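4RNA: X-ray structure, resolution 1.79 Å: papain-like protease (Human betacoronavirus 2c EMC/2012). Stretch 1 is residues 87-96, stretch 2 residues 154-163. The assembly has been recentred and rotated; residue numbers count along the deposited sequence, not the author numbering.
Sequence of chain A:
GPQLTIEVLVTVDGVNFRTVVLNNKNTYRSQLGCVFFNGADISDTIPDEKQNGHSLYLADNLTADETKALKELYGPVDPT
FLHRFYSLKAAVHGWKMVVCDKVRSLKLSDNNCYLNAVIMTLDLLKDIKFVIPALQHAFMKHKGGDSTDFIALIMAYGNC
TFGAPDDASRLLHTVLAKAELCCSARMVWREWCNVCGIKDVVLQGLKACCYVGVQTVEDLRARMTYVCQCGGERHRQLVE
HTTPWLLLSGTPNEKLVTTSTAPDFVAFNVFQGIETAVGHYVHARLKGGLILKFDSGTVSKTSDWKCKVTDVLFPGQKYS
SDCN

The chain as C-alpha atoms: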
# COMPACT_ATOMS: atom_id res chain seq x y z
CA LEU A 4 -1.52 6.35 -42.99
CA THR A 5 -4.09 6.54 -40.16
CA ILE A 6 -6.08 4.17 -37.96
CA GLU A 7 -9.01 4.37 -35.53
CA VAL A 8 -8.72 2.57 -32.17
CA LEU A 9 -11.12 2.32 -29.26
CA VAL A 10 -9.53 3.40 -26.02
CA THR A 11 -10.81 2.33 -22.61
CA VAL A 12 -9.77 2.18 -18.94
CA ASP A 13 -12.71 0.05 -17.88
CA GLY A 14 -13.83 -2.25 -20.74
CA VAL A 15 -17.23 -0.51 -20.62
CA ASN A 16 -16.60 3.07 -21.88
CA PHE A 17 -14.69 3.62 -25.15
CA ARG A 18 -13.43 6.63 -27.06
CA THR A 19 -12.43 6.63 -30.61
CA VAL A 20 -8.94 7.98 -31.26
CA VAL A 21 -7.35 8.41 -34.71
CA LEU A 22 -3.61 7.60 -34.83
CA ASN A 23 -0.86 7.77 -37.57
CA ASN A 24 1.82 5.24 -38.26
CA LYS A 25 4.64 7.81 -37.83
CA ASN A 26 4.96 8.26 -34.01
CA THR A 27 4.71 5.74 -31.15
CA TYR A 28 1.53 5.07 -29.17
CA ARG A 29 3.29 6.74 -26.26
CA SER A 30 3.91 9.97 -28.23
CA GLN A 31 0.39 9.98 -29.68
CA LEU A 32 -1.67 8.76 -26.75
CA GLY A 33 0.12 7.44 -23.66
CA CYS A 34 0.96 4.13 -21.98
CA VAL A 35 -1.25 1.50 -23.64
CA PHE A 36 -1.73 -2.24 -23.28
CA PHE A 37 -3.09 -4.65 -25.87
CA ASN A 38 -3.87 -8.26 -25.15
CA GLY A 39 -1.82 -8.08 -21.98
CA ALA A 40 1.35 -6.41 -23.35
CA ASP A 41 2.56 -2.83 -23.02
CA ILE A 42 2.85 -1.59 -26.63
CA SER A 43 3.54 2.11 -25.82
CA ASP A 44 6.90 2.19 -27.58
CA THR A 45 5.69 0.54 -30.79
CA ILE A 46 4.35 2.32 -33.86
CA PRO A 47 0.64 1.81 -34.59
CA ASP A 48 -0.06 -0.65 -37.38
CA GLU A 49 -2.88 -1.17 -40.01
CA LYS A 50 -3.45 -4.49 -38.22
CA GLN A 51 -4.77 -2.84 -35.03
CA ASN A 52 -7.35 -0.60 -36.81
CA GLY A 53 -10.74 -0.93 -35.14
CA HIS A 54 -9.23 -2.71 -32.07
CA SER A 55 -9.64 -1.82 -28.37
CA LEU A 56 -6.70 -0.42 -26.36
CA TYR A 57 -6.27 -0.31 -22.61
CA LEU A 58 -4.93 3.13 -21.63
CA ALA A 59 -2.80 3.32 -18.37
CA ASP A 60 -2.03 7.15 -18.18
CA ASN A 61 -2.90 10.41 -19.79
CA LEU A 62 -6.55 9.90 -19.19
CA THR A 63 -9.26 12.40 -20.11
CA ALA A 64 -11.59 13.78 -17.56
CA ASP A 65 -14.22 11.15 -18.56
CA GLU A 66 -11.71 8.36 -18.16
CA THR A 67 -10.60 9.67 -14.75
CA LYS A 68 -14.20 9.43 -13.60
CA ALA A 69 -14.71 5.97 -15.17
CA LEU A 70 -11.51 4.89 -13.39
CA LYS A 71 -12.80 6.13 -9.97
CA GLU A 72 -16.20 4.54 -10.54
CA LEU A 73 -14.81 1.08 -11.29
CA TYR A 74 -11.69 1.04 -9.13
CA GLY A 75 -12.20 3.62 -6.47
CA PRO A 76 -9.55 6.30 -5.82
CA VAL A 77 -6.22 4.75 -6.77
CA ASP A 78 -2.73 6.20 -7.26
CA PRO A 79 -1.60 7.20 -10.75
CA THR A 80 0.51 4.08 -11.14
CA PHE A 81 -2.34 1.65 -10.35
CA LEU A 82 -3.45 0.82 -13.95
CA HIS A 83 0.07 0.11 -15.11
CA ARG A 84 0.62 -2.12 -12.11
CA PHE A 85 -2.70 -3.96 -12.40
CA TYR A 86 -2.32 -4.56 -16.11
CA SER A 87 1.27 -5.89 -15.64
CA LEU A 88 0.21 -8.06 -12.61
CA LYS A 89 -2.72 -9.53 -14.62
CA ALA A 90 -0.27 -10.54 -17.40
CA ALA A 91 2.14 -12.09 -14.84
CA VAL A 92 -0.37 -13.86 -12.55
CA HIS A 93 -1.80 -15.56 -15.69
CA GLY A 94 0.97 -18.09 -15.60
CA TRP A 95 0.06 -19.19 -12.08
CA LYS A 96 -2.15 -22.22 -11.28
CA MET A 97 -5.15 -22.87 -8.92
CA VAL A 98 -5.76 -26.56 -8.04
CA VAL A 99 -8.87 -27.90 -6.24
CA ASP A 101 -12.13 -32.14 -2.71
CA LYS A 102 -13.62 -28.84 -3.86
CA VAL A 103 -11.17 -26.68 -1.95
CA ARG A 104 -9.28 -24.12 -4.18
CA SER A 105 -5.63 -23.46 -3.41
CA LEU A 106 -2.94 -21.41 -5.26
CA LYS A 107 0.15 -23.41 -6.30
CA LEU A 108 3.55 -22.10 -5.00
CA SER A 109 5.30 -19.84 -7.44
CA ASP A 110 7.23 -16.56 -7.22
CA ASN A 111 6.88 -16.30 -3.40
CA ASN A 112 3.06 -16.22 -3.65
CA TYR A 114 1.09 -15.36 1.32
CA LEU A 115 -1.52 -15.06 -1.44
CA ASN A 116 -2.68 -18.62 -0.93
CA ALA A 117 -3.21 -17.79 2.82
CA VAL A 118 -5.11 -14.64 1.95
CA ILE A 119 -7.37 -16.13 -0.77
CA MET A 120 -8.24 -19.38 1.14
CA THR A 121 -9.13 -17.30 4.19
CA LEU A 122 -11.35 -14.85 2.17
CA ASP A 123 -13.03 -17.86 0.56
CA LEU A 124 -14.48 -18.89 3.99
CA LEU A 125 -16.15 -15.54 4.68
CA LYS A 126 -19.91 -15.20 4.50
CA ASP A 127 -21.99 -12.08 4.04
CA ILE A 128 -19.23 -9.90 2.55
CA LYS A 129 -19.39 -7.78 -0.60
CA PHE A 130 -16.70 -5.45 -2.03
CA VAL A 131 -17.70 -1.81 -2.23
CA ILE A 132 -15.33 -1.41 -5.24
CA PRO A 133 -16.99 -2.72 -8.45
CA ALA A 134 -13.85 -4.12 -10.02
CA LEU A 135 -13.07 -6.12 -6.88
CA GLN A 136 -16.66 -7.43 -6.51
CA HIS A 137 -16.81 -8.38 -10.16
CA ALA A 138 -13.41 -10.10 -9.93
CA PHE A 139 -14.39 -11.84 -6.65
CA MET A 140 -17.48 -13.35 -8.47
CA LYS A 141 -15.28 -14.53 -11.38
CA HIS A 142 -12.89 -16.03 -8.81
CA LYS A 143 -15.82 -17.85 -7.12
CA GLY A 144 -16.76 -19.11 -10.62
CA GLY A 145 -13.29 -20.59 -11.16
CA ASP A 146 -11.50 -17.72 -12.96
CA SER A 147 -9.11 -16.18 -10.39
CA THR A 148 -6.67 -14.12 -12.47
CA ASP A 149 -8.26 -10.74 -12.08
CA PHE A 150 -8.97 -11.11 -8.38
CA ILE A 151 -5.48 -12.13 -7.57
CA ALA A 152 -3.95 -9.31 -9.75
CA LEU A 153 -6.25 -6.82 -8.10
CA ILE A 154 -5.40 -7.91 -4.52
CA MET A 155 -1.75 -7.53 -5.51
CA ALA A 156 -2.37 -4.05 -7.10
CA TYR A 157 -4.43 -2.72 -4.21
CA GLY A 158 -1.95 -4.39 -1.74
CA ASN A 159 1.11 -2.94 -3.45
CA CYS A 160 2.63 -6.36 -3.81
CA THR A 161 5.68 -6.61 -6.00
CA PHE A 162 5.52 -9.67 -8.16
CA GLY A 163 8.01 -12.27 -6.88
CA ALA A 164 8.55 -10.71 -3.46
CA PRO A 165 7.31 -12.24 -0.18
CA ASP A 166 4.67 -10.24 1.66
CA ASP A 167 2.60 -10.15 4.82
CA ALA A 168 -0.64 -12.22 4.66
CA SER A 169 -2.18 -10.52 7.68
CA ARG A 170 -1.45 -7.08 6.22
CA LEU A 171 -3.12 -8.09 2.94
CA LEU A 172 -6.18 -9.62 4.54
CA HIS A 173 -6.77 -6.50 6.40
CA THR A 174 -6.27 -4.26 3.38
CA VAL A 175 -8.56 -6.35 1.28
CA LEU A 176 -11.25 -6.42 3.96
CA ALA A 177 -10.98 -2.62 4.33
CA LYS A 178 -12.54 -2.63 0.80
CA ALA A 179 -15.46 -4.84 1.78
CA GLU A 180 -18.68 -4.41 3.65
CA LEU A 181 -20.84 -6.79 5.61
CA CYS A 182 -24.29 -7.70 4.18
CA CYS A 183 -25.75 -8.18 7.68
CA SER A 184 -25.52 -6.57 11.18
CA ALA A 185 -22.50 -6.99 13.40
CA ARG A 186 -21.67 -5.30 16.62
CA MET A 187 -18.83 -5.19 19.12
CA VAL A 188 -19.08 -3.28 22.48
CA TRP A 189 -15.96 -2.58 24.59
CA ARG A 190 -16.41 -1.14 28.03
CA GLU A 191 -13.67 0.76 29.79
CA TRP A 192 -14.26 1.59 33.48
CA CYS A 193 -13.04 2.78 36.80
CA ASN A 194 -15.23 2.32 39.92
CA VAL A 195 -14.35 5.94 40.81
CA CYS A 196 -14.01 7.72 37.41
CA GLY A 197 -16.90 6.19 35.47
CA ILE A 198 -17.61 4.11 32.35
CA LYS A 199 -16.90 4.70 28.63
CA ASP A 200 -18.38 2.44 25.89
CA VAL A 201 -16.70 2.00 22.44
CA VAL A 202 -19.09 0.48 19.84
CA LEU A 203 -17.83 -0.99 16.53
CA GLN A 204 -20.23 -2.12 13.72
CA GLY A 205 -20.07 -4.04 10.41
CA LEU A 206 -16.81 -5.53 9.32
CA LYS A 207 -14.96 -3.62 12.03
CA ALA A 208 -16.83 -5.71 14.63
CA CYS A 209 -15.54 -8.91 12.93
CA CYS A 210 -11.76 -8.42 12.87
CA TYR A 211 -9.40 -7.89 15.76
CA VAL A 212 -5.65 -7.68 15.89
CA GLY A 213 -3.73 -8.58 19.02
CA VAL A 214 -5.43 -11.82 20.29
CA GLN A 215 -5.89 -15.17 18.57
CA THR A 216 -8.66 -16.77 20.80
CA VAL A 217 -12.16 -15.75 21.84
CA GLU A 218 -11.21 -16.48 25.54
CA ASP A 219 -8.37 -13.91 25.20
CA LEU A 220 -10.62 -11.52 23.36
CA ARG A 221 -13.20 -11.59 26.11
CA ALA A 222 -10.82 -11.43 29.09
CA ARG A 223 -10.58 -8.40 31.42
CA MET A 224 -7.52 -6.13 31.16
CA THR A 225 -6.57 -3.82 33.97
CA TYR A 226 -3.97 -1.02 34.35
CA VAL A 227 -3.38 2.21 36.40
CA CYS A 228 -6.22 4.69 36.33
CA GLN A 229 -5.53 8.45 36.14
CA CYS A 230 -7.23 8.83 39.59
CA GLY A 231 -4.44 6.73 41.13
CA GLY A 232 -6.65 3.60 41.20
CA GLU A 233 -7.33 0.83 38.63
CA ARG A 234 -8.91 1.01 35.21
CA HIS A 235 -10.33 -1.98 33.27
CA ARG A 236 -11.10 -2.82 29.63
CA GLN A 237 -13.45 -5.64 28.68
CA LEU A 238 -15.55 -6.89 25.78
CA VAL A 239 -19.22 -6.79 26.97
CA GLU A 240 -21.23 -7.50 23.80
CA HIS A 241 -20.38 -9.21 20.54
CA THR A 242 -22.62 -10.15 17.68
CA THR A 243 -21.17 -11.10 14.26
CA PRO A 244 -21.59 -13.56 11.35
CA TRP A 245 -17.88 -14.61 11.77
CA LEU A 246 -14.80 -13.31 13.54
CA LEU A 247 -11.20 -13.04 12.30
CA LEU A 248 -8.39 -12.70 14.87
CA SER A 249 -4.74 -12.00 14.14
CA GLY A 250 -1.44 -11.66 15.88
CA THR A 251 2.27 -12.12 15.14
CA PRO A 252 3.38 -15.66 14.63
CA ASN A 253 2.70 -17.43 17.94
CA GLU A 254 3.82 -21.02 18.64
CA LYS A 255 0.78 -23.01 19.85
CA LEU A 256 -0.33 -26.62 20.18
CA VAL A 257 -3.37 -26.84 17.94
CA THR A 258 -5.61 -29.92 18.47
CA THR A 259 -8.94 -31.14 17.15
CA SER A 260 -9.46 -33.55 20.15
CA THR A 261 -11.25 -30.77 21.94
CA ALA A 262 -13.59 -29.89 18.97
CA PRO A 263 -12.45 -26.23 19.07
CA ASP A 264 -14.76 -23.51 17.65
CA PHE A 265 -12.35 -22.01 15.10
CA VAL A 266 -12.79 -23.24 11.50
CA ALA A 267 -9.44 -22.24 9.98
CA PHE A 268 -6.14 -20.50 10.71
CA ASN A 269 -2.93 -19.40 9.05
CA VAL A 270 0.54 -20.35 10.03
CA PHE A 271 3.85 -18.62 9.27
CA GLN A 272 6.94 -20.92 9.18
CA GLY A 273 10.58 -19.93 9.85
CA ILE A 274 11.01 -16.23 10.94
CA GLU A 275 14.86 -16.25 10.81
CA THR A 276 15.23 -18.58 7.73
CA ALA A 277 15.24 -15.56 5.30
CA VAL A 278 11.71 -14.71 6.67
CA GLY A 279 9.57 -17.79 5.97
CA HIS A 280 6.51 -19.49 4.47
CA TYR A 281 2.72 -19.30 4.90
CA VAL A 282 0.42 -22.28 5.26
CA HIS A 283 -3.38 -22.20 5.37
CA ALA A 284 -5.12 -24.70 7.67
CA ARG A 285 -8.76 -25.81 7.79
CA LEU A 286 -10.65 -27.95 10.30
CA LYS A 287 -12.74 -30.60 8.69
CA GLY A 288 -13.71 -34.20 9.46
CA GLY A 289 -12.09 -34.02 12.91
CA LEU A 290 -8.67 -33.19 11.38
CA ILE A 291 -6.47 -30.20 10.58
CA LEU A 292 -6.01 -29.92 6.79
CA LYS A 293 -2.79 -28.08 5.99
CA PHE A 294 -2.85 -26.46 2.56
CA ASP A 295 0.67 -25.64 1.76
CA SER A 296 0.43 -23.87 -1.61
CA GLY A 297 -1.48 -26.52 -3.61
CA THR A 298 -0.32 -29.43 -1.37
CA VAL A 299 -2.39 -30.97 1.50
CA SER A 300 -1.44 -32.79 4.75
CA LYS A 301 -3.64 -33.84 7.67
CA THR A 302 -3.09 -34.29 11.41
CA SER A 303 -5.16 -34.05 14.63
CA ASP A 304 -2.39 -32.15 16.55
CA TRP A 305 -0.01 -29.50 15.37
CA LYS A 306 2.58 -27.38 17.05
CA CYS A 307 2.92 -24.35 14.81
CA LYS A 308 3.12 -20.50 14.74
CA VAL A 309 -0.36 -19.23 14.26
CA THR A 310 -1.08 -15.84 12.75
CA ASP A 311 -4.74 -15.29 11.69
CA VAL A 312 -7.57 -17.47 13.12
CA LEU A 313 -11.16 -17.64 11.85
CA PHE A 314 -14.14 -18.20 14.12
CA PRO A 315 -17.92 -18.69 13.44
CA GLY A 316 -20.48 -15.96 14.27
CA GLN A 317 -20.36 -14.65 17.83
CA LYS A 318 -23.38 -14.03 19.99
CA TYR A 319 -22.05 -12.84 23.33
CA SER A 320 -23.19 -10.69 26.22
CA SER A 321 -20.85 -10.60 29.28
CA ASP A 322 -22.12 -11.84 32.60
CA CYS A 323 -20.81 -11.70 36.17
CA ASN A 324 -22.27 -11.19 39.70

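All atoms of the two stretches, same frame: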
# COMPACT_ATOMS: atom_id res chain seq x y z
N SER A 87 0.04 -5.01 -15.62
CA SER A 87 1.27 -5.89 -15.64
C SER A 87 1.08 -7.12 -14.74
O SER A 87 1.61 -8.20 -15.07
CB SER A 87 2.55 -5.17 -15.12
OG SER A 87 2.73 -3.92 -15.78
N LEU A 88 0.50 -6.93 -13.54
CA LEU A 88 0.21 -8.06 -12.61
C LEU A 88 -0.68 -9.09 -13.28
O LEU A 88 -0.38 -10.29 -13.18
CB LEU A 88 -0.46 -7.62 -11.31
CG LEU A 88 0.62 -6.97 -10.43
CD1 LEU A 88 -0.01 -6.02 -9.44
CD2 LEU A 88 1.56 -7.96 -9.77
N LYS A 89 -1.79 -8.62 -13.88
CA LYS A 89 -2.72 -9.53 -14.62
C LYS A 89 -1.97 -10.43 -15.65
O LYS A 89 -2.05 -11.71 -15.61
CB LYS A 89 -3.88 -8.68 -15.15
CG LYS A 89 -5.00 -9.47 -15.76
CD LYS A 89 -6.11 -8.57 -16.18
CE LYS A 89 -6.78 -9.28 -17.32
NZ LYS A 89 -8.18 -8.81 -17.38
N ALA A 90 -1.15 -9.79 -16.48
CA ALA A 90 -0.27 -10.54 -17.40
C ALA A 90 0.59 -11.57 -16.65
O ALA A 90 0.62 -12.73 -17.04
CB ALA A 90 0.61 -9.56 -18.20
N ALA A 91 1.28 -11.16 -15.60
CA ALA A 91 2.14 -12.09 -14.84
C ALA A 91 1.34 -13.18 -14.09
O ALA A 91 1.69 -14.34 -14.14
CB ALA A 91 3.03 -11.33 -13.87
N VAL A 92 0.26 -12.83 -13.41
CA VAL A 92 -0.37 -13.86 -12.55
C VAL A 92 -1.06 -14.94 -13.44
O VAL A 92 -1.39 -16.04 -12.98
CB VAL A 92 -1.27 -13.31 -11.41
CG1 VAL A 92 -0.61 -12.22 -10.56
CG2 VAL A 92 -2.61 -12.88 -11.90
N HIS A 93 -1.22 -14.63 -14.72
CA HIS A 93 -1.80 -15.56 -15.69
C HIS A 93 -1.07 -16.86 -15.81
O HIS A 93 -1.67 -17.88 -16.09
CB HIS A 93 -1.94 -14.91 -17.07
CG HIS A 93 -3.33 -14.97 -17.58
ND1 HIS A 93 -4.05 -13.86 -17.86
CD2 HIS A 93 -4.19 -16.05 -17.75
CE1 HIS A 93 -5.29 -14.21 -18.24
NE2 HIS A 93 -5.37 -15.56 -18.16
N GLY A 94 0.23 -16.84 -15.61
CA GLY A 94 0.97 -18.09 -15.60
C GLY A 94 0.98 -18.81 -14.25
O GLY A 94 1.76 -19.72 -14.04
N TRP A 95 0.15 -18.41 -13.30
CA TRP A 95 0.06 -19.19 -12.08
C TRP A 95 -1.00 -20.27 -12.21
O TRP A 95 -1.78 -20.25 -13.17
CB TRP A 95 -0.27 -18.24 -10.91
CG TRP A 95 0.93 -17.42 -10.44
CD1 TRP A 95 2.28 -17.54 -10.83
CD2 TRP A 95 0.90 -16.37 -9.43
NE1 TRP A 95 3.07 -16.63 -10.14
CE2 TRP A 95 2.30 -15.89 -9.28
CE3 TRP A 95 -0.12 -15.79 -8.65
CZ2 TRP A 95 2.64 -14.88 -8.36
CZ3 TRP A 95 0.25 -14.78 -7.73
CH2 TRP A 95 1.58 -14.34 -7.60
N LYS A 96 -1.12 -21.17 -11.23
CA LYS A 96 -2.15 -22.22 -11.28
C LYS A 96 -2.89 -22.43 -9.92
O LYS A 96 -2.24 -22.57 -8.87
CB LYS A 96 -1.50 -23.51 -11.78
CG LYS A 96 -2.45 -24.70 -11.88
CD LYS A 96 -1.69 -25.92 -12.36
CE LYS A 96 -2.63 -27.11 -12.47
NZ LYS A 96 -1.84 -28.25 -13.03
N ILE A 154 -5.88 -7.86 -5.88
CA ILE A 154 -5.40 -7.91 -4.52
C ILE A 154 -3.96 -7.44 -4.53
O ILE A 154 -3.59 -6.63 -3.69
CB ILE A 154 -5.51 -9.35 -3.91
CG1 ILE A 154 -6.95 -9.71 -3.64
CG2 ILE A 154 -4.64 -9.52 -2.67
CD1 ILE A 154 -7.01 -11.14 -3.12
N MET A 155 -3.13 -7.97 -5.43
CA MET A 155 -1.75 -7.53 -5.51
C MET A 155 -1.58 -6.00 -5.81
O MET A 155 -0.71 -5.31 -5.21
CB MET A 155 -1.01 -8.39 -6.54
CG MET A 155 -0.81 -9.77 -5.99
SD MET A 155 -0.02 -10.75 -7.26
CE MET A 155 1.70 -10.44 -6.83
N ALA A 156 -2.44 -5.46 -6.70
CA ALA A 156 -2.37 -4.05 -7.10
C ALA A 156 -2.78 -3.17 -5.95
O ALA A 156 -2.01 -2.27 -5.53
CB ALA A 156 -3.19 -3.79 -8.38
N TYR A 157 -3.95 -3.48 -5.37
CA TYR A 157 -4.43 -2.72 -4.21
C TYR A 157 -3.49 -2.92 -2.99
O TYR A 157 -3.34 -2.01 -2.19
CB TYR A 157 -5.84 -3.18 -3.83
CG TYR A 157 -6.93 -2.62 -4.72
CD1 TYR A 157 -7.18 -1.23 -4.78
CD2 TYR A 157 -7.70 -3.48 -5.50
CE1 TYR A 157 -8.17 -0.71 -5.62
CE2 TYR A 157 -8.68 -2.98 -6.37
CZ TYR A 157 -8.93 -1.60 -6.41
OH TYR A 157 -9.90 -1.12 -7.23
N GLY A 158 -2.79 -4.06 -2.91
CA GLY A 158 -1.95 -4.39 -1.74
C GLY A 158 -0.49 -3.92 -1.90
O GLY A 158 0.32 -3.98 -0.98
N ASN A 159 -0.17 -3.43 -3.09
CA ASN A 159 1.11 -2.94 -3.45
C ASN A 159 2.11 -4.01 -3.32
O ASN A 159 3.18 -3.74 -2.83
CB ASN A 159 1.52 -1.77 -2.54
CG ASN A 159 0.70 -0.56 -2.81
OD1 ASN A 159 0.54 -0.15 -3.94
ND2 ASN A 159 0.17 0.04 -1.76
N CYS A 160 1.73 -5.21 -3.76
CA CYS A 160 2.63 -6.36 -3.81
C CYS A 160 3.47 -6.26 -5.05
O CYS A 160 3.00 -5.84 -6.12
CB CYS A 160 1.85 -7.70 -3.74
SG CYS A 160 0.60 -7.63 -2.42
N THR A 161 4.72 -6.67 -4.91
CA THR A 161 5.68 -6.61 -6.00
C THR A 161 5.75 -8.06 -6.38
O THR A 161 5.97 -8.92 -5.52
CB THR A 161 7.08 -6.09 -5.51
OG1 THR A 161 6.95 -4.88 -4.75
CG2 THR A 161 7.97 -5.83 -6.65
N PHE A 162 5.49 -8.34 -7.65
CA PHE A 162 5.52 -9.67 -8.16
C PHE A 162 6.88 -10.30 -7.84
O PHE A 162 7.94 -9.73 -8.15
CB PHE A 162 5.27 -9.65 -9.67
CG PHE A 162 5.14 -11.02 -10.27
CD1 PHE A 162 3.93 -11.72 -10.23
CD2 PHE A 162 6.23 -11.64 -10.87
CE1 PHE A 162 3.81 -12.97 -10.78
CE2 PHE A 162 6.11 -12.90 -11.42
CZ PHE A 162 4.91 -13.58 -11.37
N GLY A 163 6.83 -11.47 -7.18
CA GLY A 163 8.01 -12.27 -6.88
C GLY A 163 8.60 -11.99 -5.51
O GLY A 163 9.51 -12.67 -5.07

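Each stretch opens with the last turns of a helix and then leaves it. The first stretch enters on a helix that began earlier in the chain, and a type I turn from Val92 to Trp95 follows, closed by the bond from Trp95 N to Val92 O (2.8 Å). The second also enters on a helix already under way; Asn159 is the first residue to leave helical phi/psi, and the chain runs on irregularly to Gly163. The two helix axes run at 139° to each other, closer to antiparallel than to parallel, and come no nearer than 10.2 Å. Side chains therefore have to fill the space between the backbones, and no hydrogen bond links the two stretches.

The second helix ends in a Schellman motif. Asn159 adopts a positive phi (61°), a conformation that asparagine tolerates better than most residues, and the chain folds back so that Cys160 N bonds to Met155 O (2.8 Å) and Asn159 N to Ala156 O (3.3 Å). This satisfies amides at the helix end and redirects the chain so that Phe162 comes alongside the first helix, its CA 7.1 Å from the CA of Leu88. Gly163 next adopts a phi of 94°, where a CB would be jammed against the preceding carbonyl oxygen; glycine suits this backbone.

Leu88 is buried and points toward the second stretch. Leu88 CD1 lies 4.0 Å from Ala156 CB and 3.9 Å from Met155 CB, and Leu88 CD2 lies 3.8 Å from Met155 CE and 4.1 Å from Phe162 CB, so both methyls meet the methionine. A branched aliphatic side chain can thus touch both the helix and the segment beyond it. The Ala156 methyl is part of this contact, and Leu88 CD1 also comes within 3.7 Å of the backbone Ala156 N.

Met155 extends its long, unbranched side chain toward the first stretch. Met155 SD is 3.7 Å from Val92 CG1, a van der Waals contact, and 3.9 Å from Trp95 CH2. Met155 SD approaches the indole obliquely, 4.9 Å from the centroid of the Trp95 six-membered ring, where a polarizable atom gains dispersion energy without any hydrogen bond. Val92, pointing sideways, contributes mainly through this contact with the methionine.

Phe162 reaches back across Leu88, Ala91 and Trp95. Ala91 CB sits over one face of the phenyl ring, 3.8 Å from its centroid and 18° off the normal, a CH-pi contact in which a methyl meets the pi cloud. Alanine is short enough to let the ring lie close to the helix: Ala91 CB to Phe162 CE1 is 3.6 Å.

Trp95, the last residue of the turn, brings its indole to the same phenyl ring. Trp95 CZ2 and Phe162 CE1 are 3.3 Å apart, yet this is an offset arrangement: the planes are inclined by 20° and the centroids of the six-membered rings lie 5.4 Å apart, so the rings barely overlap. The indole's polar NE1 is hydrogen-bonded elsewhere in the structure, so the apolar carbons can pack here without leaving that donor unsatisfied.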